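Local coordinates for protein N-acetylneuraminate lyase (PDB 4WOZ) that belongs to the lyases of the dihydrodipicolinate synthetase family, folds into a TIM barrel and assembles as four copies of its chain, at residues E128-H131 with Y132-I136; I76-E80 with V81-I85; E202-L205 with P206-L210; I32-K35 with G36-I40. One frame throughout, in Å; residues are numbered along the deposited sequence.

Interaction 1 (E128-H131 with Y132-I136)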
loop_
_atom_site.group_PDB
_atom_site.type_symbol
_atom_site.label_atom_id
_atom_site.label_comp_id
_atom_site.label_asym_id
_atom_site.label_seq_id
_atom_site.Cartn_x
_atom_site.Cartn_y
_atom_site.Cartn_z
ATOM N N GLU A 128 -6.694 -16.732 14.725
ATOM C CA GLU A 128 -7.572 -15.896 15.528
ATOM C C GLU A 128 -8.842 -15.551 14.754
ATOM O O GLU A 128 -9.934 -15.517 15.321
ATOM C CB GLU A 128 -6.829 -14.624 15.944
ATOM C CG GLU A 128 -5.551 -14.901 16.741
ATOM C CD GLU A 128 -4.727 -13.650 16.991
ATOM O OE1 GLU A 128 -4.438 -12.923 16.017
ATOM O OE2 GLU A 128 -4.361 -13.397 18.158
ATOM N N ILE A 129 -8.693 -15.298 13.458
ATOM C CA ILE A 129 -9.835 -14.974 12.608
ATOM C C ILE A 129 -10.728 -16.211 12.477
ATOM O O ILE A 129 -11.951 -16.116 12.541
ATOM C CB ILE A 129 -9.368 -14.521 11.197
ATOM C CG1 ILE A 129 -8.596 -13.204 11.310
ATOM C CG2 ILE A 129 -10.568 -14.345 10.267
ATOM C CD1 ILE A 129 -8.036 -12.705 9.994
ATOM N N LYS A 130 -10.104 -17.372 12.310
ATOM C CA LYS A 130 -10.836 -18.627 12.175
ATOM C C LYS A 130 -11.647 -18.942 13.429
ATOM O O LYS A 130 -12.787 -19.410 13.340
ATOM C CB LYS A 130 -9.861 -19.770 11.892
ATOM C CG LYS A 130 -10.523 -21.097 11.599
ATOM C CD LYS A 130 -9.480 -22.162 11.299
ATOM C CE LYS A 130 -10.125 -23.455 10.815
ATOM N NZ LYS A 130 -11.102 -24.006 11.796
ATOM N N HIS A 131 -11.059 -18.686 14.596
ATOM C CA HIS A 131 -11.747 -18.943 15.855
ATOM C C HIS A 131 -12.876 -17.944 16.038
ATOM O O HIS A 131 -13.917 -18.269 16.602
ATOM C CB HIS A 131 -10.779 -18.845 17.035
ATOM C CG HIS A 131 -11.438 -19.045 18.366
ATOM N ND1 HIS A 131 -11.670 -18.009 19.245
ATOM C CD2 HIS A 131 -11.935 -20.159 18.956
ATOM C CE1 HIS A 131 -12.281 -18.476 20.320
ATOM N NE2 HIS A 131 -12.454 -19.777 20.170
ATOM N N TYR A 132 -12.659 -16.725 15.563
ATOM C CA TYR A 132 -13.668 -15.678 15.646
ATOM C C TYR A 132 -14.943 -16.138 14.933
ATOM O O TYR A 132 -16.036 -16.041 15.484
ATOM C CB TYR A 132 -13.099 -14.393 15.026
ATOM C CG TYR A 132 -14.092 -13.301 14.676
ATOM C CD1 TYR A 132 -14.724 -13.281 13.432
ATOM C CD2 TYR A 132 -14.351 -12.255 15.559
ATOM C CE1 TYR A 132 -15.578 -12.246 13.073
ATOM C CE2 TYR A 132 -15.210 -11.212 15.209
ATOM C CZ TYR A 132 -15.815 -11.213 13.964
ATOM O OH TYR A 132 -16.634 -10.169 13.595
ATOM N N TYR A 133 -14.796 -16.669 13.722
ATOM C CA TYR A 133 -15.947 -17.137 12.952
ATOM C C TYR A 133 -16.618 -18.381 13.555
ATOM O O TYR A 133 -17.845 -18.448 13.647
ATOM C CB TYR A 133 -15.533 -17.404 11.496
ATOM C CG TYR A 133 -15.415 -16.142 10.659
ATOM C CD1 TYR A 133 -16.517 -15.309 10.469
ATOM C CD2 TYR A 133 -14.208 -15.782 10.057
ATOM C CE1 TYR A 133 -16.423 -14.151 9.699
ATOM C CE2 TYR A 133 -14.104 -14.620 9.283
ATOM C CZ TYR A 133 -15.218 -13.812 9.110
ATOM O OH TYR A 133 -15.138 -12.675 8.337
ATOM N N ASN A 134 -15.820 -19.363 13.961
ATOM C CA ASN A 134 -16.365 -20.577 14.560
ATOM C C ASN A 134 -17.097 -20.266 15.861
ATOM O O ASN A 134 -18.173 -20.798 16.117
ATOM C CB ASN A 134 -15.253 -21.589 14.837
ATOM C CG ASN A 134 -14.640 -22.143 13.567
ATOM O OD1 ASN A 134 -15.347 -22.618 12.680
ATOM N ND2 ASN A 134 -13.317 -22.090 13.477
ATOM N N THR A 135 -16.512 -19.406 16.685
ATOM C CA THR A 135 -17.139 -19.042 17.945
ATOM C C THR A 135 -18.519 -18.453 17.675
ATOM O O THR A 135 -19.503 -18.830 18.308
ATOM C CB THR A 135 -16.287 -18.009 18.720
ATOM O OG1 THR A 135 -15.085 -18.634 19.188
ATOM C CG2 THR A 135 -17.055 -17.459 19.908
ATOM N N ILE A 136 -18.586 -17.533 16.724
ATOM C CA ILE A 136 -19.846 -16.891 16.383
ATOM C C ILE A 136 -20.928 -17.859 15.910
ATOM O O ILE A 136 -21.995 -17.934 16.512
ATOM C CB ILE A 136 -19.641 -15.819 15.289
ATOM C CG1 ILE A 136 -18.799 -14.669 15.845
ATOM C CG2 ILE A 136 -20.991 -15.312 14.790
ATOM C CD1 ILE A 136 -18.473 -13.603 14.825
#
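Ile-129 and Tyr-133 lie side by side, one turn apart on helix 126-138, the outer helix that links parallel strands 113-117 and 144-147 in a beta-alpha-beta unit of the TIM barrel. Tyr-133 can be followed outward. Its CG is anti to the carbonyl carbon (chi1 -78°), which leans the ring beside Ile-129, one turn back. CB lies 3.9 Å from Ile-129 O, and CD2 of the Tyr-133 ring comes to 3.4 Å from that same Ile-129 oxygen, in an oblique approach. Further out, CE2 of Tyr-133 packs on CG2 of Ile-129 at 3.7 Å. Tyr-132 CD1 sits over the centre of one face of the Tyr-133 ring. At the tip, OH bonds to Ala-116 O and more weakly to Thr-118 OG1, while the ring touches Leu-144 and Ile-146; the side chain therefore fastens the helix to both flanking strands.

Backbone bonds from Tyr-132 N to Glu-128 O, Tyr-133 N to Ile-129 O and Asn-134 N to Lys-130 O keep the turn regular. On the outer side, His-131 packs on Gln-281 of the second subunit. Glu-128 OE1 accepts from Asp-125 N, and its OE2 from Lys-284 N of the second subunit.

Two donors of Thr-135 grip His-131 O. Thr-135 N reaches this oxygen at 2.8 Å, and Thr-135 OG1 reaches it at 2.9 Å from the opposite face of the carbonyl plane, 37° out of it. The same OG1 stands over one face of the His-131 imidazole, displaced toward the rim, with Thr-135 OG1 to His-131 CE1 at 3.0 Å.

Interaction 2 (I76-E80 with V81-I85)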
loop_
_atom_site.group_PDB
_atom_site.type_symbol
_atom_site.label_atom_id
_atom_site.label_comp_id
_atom_site.label_asym_id
_atom_site.label_seq_id
_atom_site.Cartn_x
_atom_site.Cartn_y
_atom_site.Cartn_z
ATOM N N ILE A 76 -36.552 -3.540 14.835
ATOM C CA ILE A 76 -37.394 -2.778 13.928
ATOM C C ILE A 76 -37.421 -3.391 12.534
ATOM O O ILE A 76 -38.476 -3.464 11.908
ATOM C CB ILE A 76 -36.924 -1.316 13.816
ATOM C CG1 ILE A 76 -37.096 -0.614 15.167
ATOM C CG2 ILE A 76 -37.708 -0.610 12.723
ATOM C CD1 ILE A 76 -36.545 0.799 15.216
ATOM N N ALA A 77 -36.265 -3.838 12.054
ATOM C CA ALA A 77 -36.190 -4.429 10.717
ATOM C C ALA A 77 -37.066 -5.672 10.612
ATOM O O ALA A 77 -37.859 -5.811 9.680
ATOM C CB ALA A 77 -34.744 -4.774 10.371
ATOM N N LYS A 78 -36.924 -6.569 11.582
ATOM C CA LYS A 78 -37.696 -7.804 11.599
ATOM C C LYS A 78 -39.188 -7.529 11.743
ATOM O O LYS A 78 -40.007 -8.126 11.046
ATOM C CB LYS A 78 -37.216 -8.706 12.742
ATOM C CG LYS A 78 -37.942 -10.040 12.829
ATOM C CD LYS A 78 -37.765 -10.855 11.557
ATOM C CE LYS A 78 -38.564 -12.152 11.612
ATOM N NZ LYS A 78 -38.388 -12.930 10.359
ATOM N N ASP A 79 -39.542 -6.624 12.645
ATOM C CA ASP A 79 -40.946 -6.291 12.864
ATOM C C ASP A 79 -41.572 -5.726 11.596
ATOM O O ASP A 79 -42.667 -6.125 11.201
ATOM C CB ASP A 79 -41.084 -5.266 13.991
ATOM C CG ASP A 79 -42.531 -4.920 14.289
ATOM O OD1 ASP A 79 -43.291 -5.836 14.664
ATOM O OD2 ASP A 79 -42.909 -3.735 14.150
ATOM N N GLU A 80 -40.862 -4.803 10.955
ATOM C CA GLU A 80 -41.345 -4.162 9.742
ATOM C C GLU A 80 -41.419 -5.097 8.540
ATOM O O GLU A 80 -42.361 -5.026 7.754
ATOM C CB GLU A 80 -40.458 -2.963 9.396
ATOM C CG GLU A 80 -41.025 -2.086 8.295
ATOM C CD GLU A 80 -42.479 -1.719 8.556
ATOM O OE1 GLU A 80 -42.769 -1.147 9.627
ATOM O OE2 GLU A 80 -43.329 -2.006 7.690
ATOM N N VAL A 81 -40.419 -5.959 8.389
ATOM C CA VAL A 81 -40.385 -6.889 7.268
ATOM C C VAL A 81 -41.265 -8.108 7.503
ATOM O O VAL A 81 -41.966 -8.560 6.600
ATOM C CB VAL A 81 -38.947 -7.382 6.992
ATOM C CG1 VAL A 81 -38.969 -8.484 5.941
ATOM C CG2 VAL A 81 -38.078 -6.224 6.523
ATOM N N LYS A 82 -41.216 -8.630 8.725
ATOM C CA LYS A 82 -41.976 -9.813 9.105
ATOM C C LYS A 82 -41.427 -11.017 8.342
ATOM O O LYS A 82 -40.352 -11.520 8.667
ATOM C CB LYS A 82 -43.464 -9.610 8.808
ATOM C CG LYS A 82 -44.074 -8.434 9.566
ATOM C CD LYS A 82 -45.535 -8.216 9.197
ATOM C CE LYS A 82 -46.128 -7.018 9.936
ATOM N NZ LYS A 82 -45.487 -5.730 9.536
ATOM N N GLU A 83 -42.146 -11.507 7.365
ATOM C CA GLU A 83 -41.660 -12.509 6.475
ATOM C C GLU A 83 -41.764 -12.250 5.010
ATOM O O GLU A 83 -41.621 -13.025 4.209
ATOM C CB GLU A 83 -42.253 -13.834 6.766
ATOM C CG GLU A 83 -42.636 -13.965 8.186
ATOM C CD GLU A 83 -41.599 -14.597 8.988
ATOM O OE1 GLU A 83 -41.890 -14.849 10.114
ATOM O OE2 GLU A 83 -40.536 -14.829 8.493
ATOM N N GLU A 84 -42.037 -11.050 4.722
ATOM C CA GLU A 84 -42.148 -10.645 3.327
ATOM C C GLU A 84 -40.878 -10.930 2.520
ATOM O O GLU A 84 -40.952 -11.477 1.419
ATOM C CB GLU A 84 -42.527 -9.165 3.249
ATOM C CG GLU A 84 -42.816 -8.667 1.845
ATOM C CD GLU A 84 -43.743 -7.467 1.840
ATOM O OE1 GLU A 84 -43.823 -6.778 2.884
ATOM O OE2 GLU A 84 -44.382 -7.209 0.792
ATOM N N ILE A 85 -39.717 -10.562 3.057
ATOM C CA ILE A 85 -38.457 -10.828 2.367
ATOM C C ILE A 85 -37.443 -11.440 3.328
ATOM O O ILE A 85 -37.688 -11.518 4.527
ATOM C CB ILE A 85 -37.841 -9.552 1.750
ATOM C CG1 ILE A 85 -37.458 -8.568 2.854
ATOM C CG2 ILE A 85 -38.816 -8.928 0.758
ATOM C CD1 ILE A 85 -36.725 -7.348 2.348
#
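Lys-78 and Lys-82 hold each other through reciprocal polar contacts where helix 67-81 ends. Among the backbone bonds, Val-81 N donates to Ala-77 O at 2.9 Å and Lys-82 N to Lys-78 O at 2.7 Å. Lys-82 then departs from helical geometry with a positive phi of 67°, and Glu-84 N turns back to Val-81 O.

The second group is lysine tips on main-chain oxygens. The Lys-78 chain bends at chi2 (60°) and runs along the helix toward its end, where NZ donates to Lys-82 O at 3.0 Å. Both the N-H and the carbonyl of Lys-82 are thus held by Lys-78. The Lys-82 chain folds back in turn: its CG lies 3.2 Å from Asp-79 O, and its NZ makes a weak bond to that oxygen.

Ionic contacts come third. Lys-78 NZ and Glu-83 OE2 form a salt bridge whose bond is weak at 3.4 Å, the two chains lying aslant. Asp-79 and Glu-80 direct their carboxylates elsewhere, to Arg-38, and Glu-80 also reaches Arg-42.

Apolar packing joins the Val-81 side chain to Leu-53 and Leu-87. Separately, its CG2 makes a close methyl-to-carbonyl approach, 3.2 Å from Ala-77 O.

The whole is a helix C-terminus closed by a positive-phi residue and a lysine amino group, in the alpha-to-beta connection of a TIM barrel that leads into strand 86-90.

Interaction 3 (E202-L205 with P206-L210)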
loop_
_atom_site.group_PDB
_atom_site.type_symbol
_atom_site.label_atom_id
_atom_site.label_comp_id
_atom_site.label_asym_id
_atom_site.label_seq_id
_atom_site.Cartn_x
_atom_site.Cartn_y
_atom_site.Cartn_z
ATOM N N GLU A 202 -20.627 -1.157 -8.379
ATOM C CA GLU A 202 -20.110 -0.660 -9.652
ATOM C C GLU A 202 -19.475 -1.740 -10.533
ATOM O O GLU A 202 -19.058 -1.454 -11.654
ATOM C CB GLU A 202 -19.080 0.455 -9.418
ATOM C CG GLU A 202 -17.787 0.005 -8.740
ATOM C CD GLU A 202 -17.894 -0.084 -7.224
ATOM O OE1 GLU A 202 -18.928 -0.566 -6.715
ATOM O OE2 GLU A 202 -16.930 0.318 -6.536
ATOM N N MET A 203 -19.400 -2.969 -10.025
ATOM C CA MET A 203 -18.813 -4.073 -10.782
ATOM C C MET A 203 -19.744 -5.290 -10.773
ATOM O O MET A 203 -19.301 -6.437 -10.862
ATOM C CB MET A 203 -17.446 -4.443 -10.189
ATOM C CG MET A 203 -16.436 -3.287 -10.201
ATOM S SD MET A 203 -14.782 -3.697 -9.535
ATOM C CE MET A 203 -14.949 -3.184 -7.831
ATOM N N MET A 204 -21.041 -5.024 -10.676
ATOM C CA MET A 204 -22.049 -6.080 -10.638
ATOM C C MET A 204 -22.061 -6.978 -11.873
ATOM O O MET A 204 -22.110 -8.210 -11.756
ATOM C CB MET A 204 -23.437 -5.461 -10.425
ATOM C CG MET A 204 -24.582 -6.465 -10.344
ATOM S SD MET A 204 -26.164 -5.677 -9.964
ATOM C CE MET A 204 -26.826 -6.777 -8.709
ATOM N N LEU A 205 -22.018 -6.371 -13.056
ATOM C CA LEU A 205 -22.033 -7.138 -14.295
ATOM C C LEU A 205 -20.869 -8.139 -14.393
ATOM O O LEU A 205 -21.086 -9.324 -14.612
ATOM C CB LEU A 205 -22.034 -6.185 -15.500
ATOM C CG LEU A 205 -21.756 -6.801 -16.877
ATOM C CD1 LEU A 205 -22.620 -8.056 -17.086
ATOM C CD2 LEU A 205 -22.028 -5.754 -17.954
ATOM N N PRO A 206 -19.622 -7.675 -14.231
ATOM C CA PRO A 206 -18.526 -8.644 -14.327
ATOM C C PRO A 206 -18.547 -9.714 -13.237
ATOM O O PRO A 206 -18.086 -10.833 -13.449
ATOM C CB PRO A 206 -17.271 -7.765 -14.275
ATOM C CG PRO A 206 -17.726 -6.536 -13.531
ATOM C CD PRO A 206 -19.104 -6.302 -14.105
ATOM N N ALA A 207 -19.085 -9.382 -12.070
ATOM C CA ALA A 207 -19.134 -10.358 -10.993
ATOM C C ALA A 207 -20.207 -11.406 -11.292
ATOM O O ALA A 207 -20.031 -12.590 -11.009
ATOM C CB ALA A 207 -19.424 -9.665 -9.668
ATOM N N THR A 208 -21.319 -10.965 -11.867
ATOM C CA THR A 208 -22.402 -11.878 -12.193
ATOM C C THR A 208 -21.963 -12.884 -13.249
ATOM O O THR A 208 -22.333 -14.053 -13.178
ATOM C CB THR A 208 -23.657 -11.123 -12.684
ATOM O OG1 THR A 208 -24.098 -10.220 -11.659
ATOM C CG2 THR A 208 -24.785 -12.100 -12.977
ATOM N N VAL A 209 -21.168 -12.440 -14.220
ATOM C CA VAL A 209 -20.702 -13.348 -15.261
ATOM C C VAL A 209 -19.777 -14.421 -14.673
ATOM O O VAL A 209 -19.573 -15.472 -15.280
ATOM C CB VAL A 209 -19.972 -12.592 -16.407
ATOM C CG1 VAL A 209 -18.735 -11.885 -15.890
ATOM C CG2 VAL A 209 -19.576 -13.560 -17.490
ATOM N N LEU A 210 -19.227 -14.159 -13.488
ATOM C CA LEU A 210 -18.349 -15.130 -12.840
ATOM C C LEU A 210 -19.135 -16.094 -11.951
ATOM O O LEU A 210 -18.555 -16.900 -11.218
ATOM C CB LEU A 210 -17.255 -14.418 -12.033
ATOM C CG LEU A 210 -16.171 -13.778 -12.911
ATOM C CD1 LEU A 210 -15.113 -13.104 -12.041
ATOM C CD2 LEU A 210 -15.525 -14.848 -13.791
#
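Thr-208 and Met-204 meet because of their first torsions. In Thr-208 the hydroxyl is anti to the carbonyl carbon (chi1 -59°), which turns OG1 toward the carbonyl one turn back; in Met-204 CG is anti to the backbone N (chi1 -179°). The two side chains run side by side, with Met-204 CG 4.0 Å from Thr-208 OG1. Met-204 O is gripped twice. Thr-208 N donates to it at 2.9 Å, nearly along the C=O axis, and Thr-208 OG1 at 2.8 Å from 42° above the carbonyl plane. The buried hydroxyl thus spends its proton within its own helix.

Met-203 stands at the N-cap position, and its carbonyl receives Ala-207 N at 3.2 Å. Pro-206 stands in the first turn, where its lack of an N-H breaks no helical bond. Its ring lies against Met-203: Pro-206 CG is 3.1 Å from Met-203 O and 4.0 Å from Met-203 CB. Leu-205 crosses the proline at about a right angle, with Leu-205 CB tightly placed 3.2 Å from Pro-206 CD.

Gln-246 OE1 accepts from Leu-205 N, and Phe-181 touches Met-203 and Pro-206. Pro-206 also packs on Pro-206 of the third subunit. The side chain of Met-203 is about 10 Å from the bound 2-(acetylamino)-2-deoxy-D-mannose.

This is a first helical turn with proline at its third residue, on the short helix 204-209 that joins strands 195-198 and 214-217 in a beta-alpha-beta unit of the TIM barrel.

Interaction 4 (I32-K35 with G36-I40)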
loop_
_atom_site.group_PDB
_atom_site.type_symbol
_atom_site.label_atom_id
_atom_site.label_comp_id
_atom_site.label_asym_id
_atom_site.label_seq_id
_atom_site.Cartn_x
_atom_site.Cartn_y
_atom_site.Cartn_z
ATOM N N ILE A 32 -31.735 7.755 16.429
ATOM C CA ILE A 32 -32.429 6.932 15.442
ATOM C C ILE A 32 -33.858 7.427 15.204
ATOM O O ILE A 32 -34.588 7.723 16.148
ATOM C CB ILE A 32 -32.509 5.456 15.899
ATOM C CG1 ILE A 32 -31.106 4.848 15.957
ATOM C CG2 ILE A 32 -33.404 4.664 14.956
ATOM C CD1 ILE A 32 -31.078 3.425 16.489
ATOM N N ASN A 33 -34.242 7.515 13.935
ATOM C CA ASN A 33 -35.585 7.943 13.541
ATOM C C ASN A 33 -36.324 6.661 13.135
ATOM O O ASN A 33 -36.193 6.194 12.000
ATOM C CB ASN A 33 -35.496 8.901 12.350
ATOM C CG ASN A 33 -36.857 9.330 11.835
ATOM O OD1 ASN A 33 -37.872 8.713 12.148
ATOM N ND2 ASN A 33 -36.880 10.385 11.024
ATOM N N GLU A 34 -37.093 6.091 14.058
ATOM C CA GLU A 34 -37.796 4.848 13.768
ATOM C C GLU A 34 -38.706 4.911 12.550
ATOM O O GLU A 34 -38.709 3.988 11.736
ATOM C CB GLU A 34 -38.609 4.368 14.972
ATOM C CG GLU A 34 -39.003 2.904 14.822
ATOM C CD GLU A 34 -39.873 2.389 15.939
ATOM O OE1 GLU A 34 -39.600 2.716 17.111
ATOM O OE2 GLU A 34 -40.820 1.639 15.642
ATOM N N LYS A 35 -39.477 5.984 12.413
ATOM C CA LYS A 35 -40.355 6.082 11.259
ATOM C C LYS A 35 -39.512 6.061 9.992
ATOM O O LYS A 35 -39.806 5.314 9.056
ATOM C CB LYS A 35 -41.197 7.362 11.289
ATOM C CG LYS A 35 -42.214 7.402 10.151
ATOM C CD LYS A 35 -43.163 8.585 10.232
ATOM C CE LYS A 35 -42.469 9.886 9.891
ATOM N NZ LYS A 35 -43.451 11.005 9.815
ATOM N N GLY A 36 -38.465 6.883 9.974
ATOM C CA GLY A 36 -37.585 6.947 8.820
ATOM C C GLY A 36 -36.998 5.585 8.498
ATOM O O GLY A 36 -36.959 5.175 7.339
ATOM N N LEU A 37 -36.546 4.880 9.528
ATOM C CA LEU A 37 -35.965 3.555 9.344
ATOM C C LEU A 37 -36.995 2.624 8.718
ATOM O O LEU A 37 -36.681 1.861 7.806
ATOM C CB LEU A 37 -35.493 2.989 10.686
ATOM C CG LEU A 37 -35.021 1.528 10.705
ATOM C CD1 LEU A 37 -33.971 1.281 9.621
ATOM C CD2 LEU A 37 -34.458 1.213 12.077
ATOM N N ARG A 38 -38.232 2.695 9.205
ATOM C CA ARG A 38 -39.298 1.854 8.670
ATOM C C ARG A 38 -39.631 2.238 7.225
ATOM O O ARG A 38 -40.006 1.384 6.423
ATOM C CB ARG A 38 -40.546 1.945 9.562
ATOM C CG ARG A 38 -40.438 1.110 10.832
ATOM C CD ARG A 38 -41.518 1.457 11.850
ATOM N NE ARG A 38 -41.396 0.657 13.066
ATOM C CZ ARG A 38 -41.702 -0.634 13.155
ATOM N NH1 ARG A 38 -42.160 -1.288 12.096
ATOM N NH2 ARG A 38 -41.539 -1.277 14.301
ATOM N N GLN A 39 -39.483 3.515 6.887
ATOM C CA GLN A 39 -39.760 3.956 5.524
ATOM C C GLN A 39 -38.674 3.430 4.585
ATOM O O GLN A 39 -38.961 3.011 3.467
ATOM C CB GLN A 39 -39.814 5.484 5.451
ATOM C CG GLN A 39 -40.860 6.115 6.369
ATOM C CD GLN A 39 -40.982 7.614 6.174
ATOM O OE1 GLN A 39 -40.002 8.294 5.861
ATOM N NE2 GLN A 39 -42.182 8.141 6.372
ATOM N N ILE A 40 -37.421 3.460 5.034
ATOM C CA ILE A 40 -36.322 2.956 4.212
ATOM C C ILE A 40 -36.603 1.486 3.903
ATOM O O ILE A 40 -36.535 1.054 2.755
ATOM C CB ILE A 40 -34.958 3.056 4.951
ATOM C CG1 ILE A 40 -34.560 4.527 5.130
ATOM C CG2 ILE A 40 -33.879 2.309 4.167
ATOM C CD1 ILE A 40 -33.291 4.726 5.965
#
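Glu-34 and Arg-38 run side by side, pointing the same way, on the first turns of helix 34-48, the connection between strands 17-21 and 52-55 of the TIM barrel. Their carboxylate and guanidinium planes are turned 44° apart. Glu-34 OE2 nevertheless lies close to the guanidinium plane, at its edge, and offers its anti lone pair to Arg-38 NE at 2.8 Å. Arg-38 NH2 adds a weak bond to this oxygen at 3.3 Å. Other guanidinium bonds lead to helix 67-81, through NH1 to Glu-80 and NH2 to Asp-79; three carboxylates therefore meet the arginine and probably stabilise its charge.

Asn-33 is the N-cap. With CG anti to the backbone N (chi1 177°), its OD1 accepts an almost straight bond from Gly-36 N at 2.9 Å, although the donor stands 71° out of the amide plane. Asn-33 O takes Leu-37 N at 2.8 Å.

Lys-35 and Gln-39 lean across one another at a slant, Lys-35 CG lying 3.9 Å from Gln-39 NE2. Both find polar partners on Glu-275: Lys-35 NZ its carboxylate, Gln-39 OE1 its backbone N. Nearer the backbone, Gln-39 CG sits 3.0 Å from Lys-35 O.

How the interactions relate
All four contacts are local turns on or at the end of helices that surround the eight-stranded parallel barrel. Along the chain the order is interaction 4 (helix 34-48), interaction 2 (end of helix 67-81), interaction 1 (helix 126-138) and interaction 3 (helix 204-209). Interactions 2 and 4 touch, their centres about 13 Å apart: salt bridges and the packing of Ile-76 on Glu-34 tie these two successive outer helices together. The other pairs do not touch, with centres about 29 to 33 Å apart; interactions 3 and 4 lie on opposite sides of the chain's centre. Interactions 1 and 3 also meet the second and third subunits respectively, relating barrel helices to the four-chain assembly.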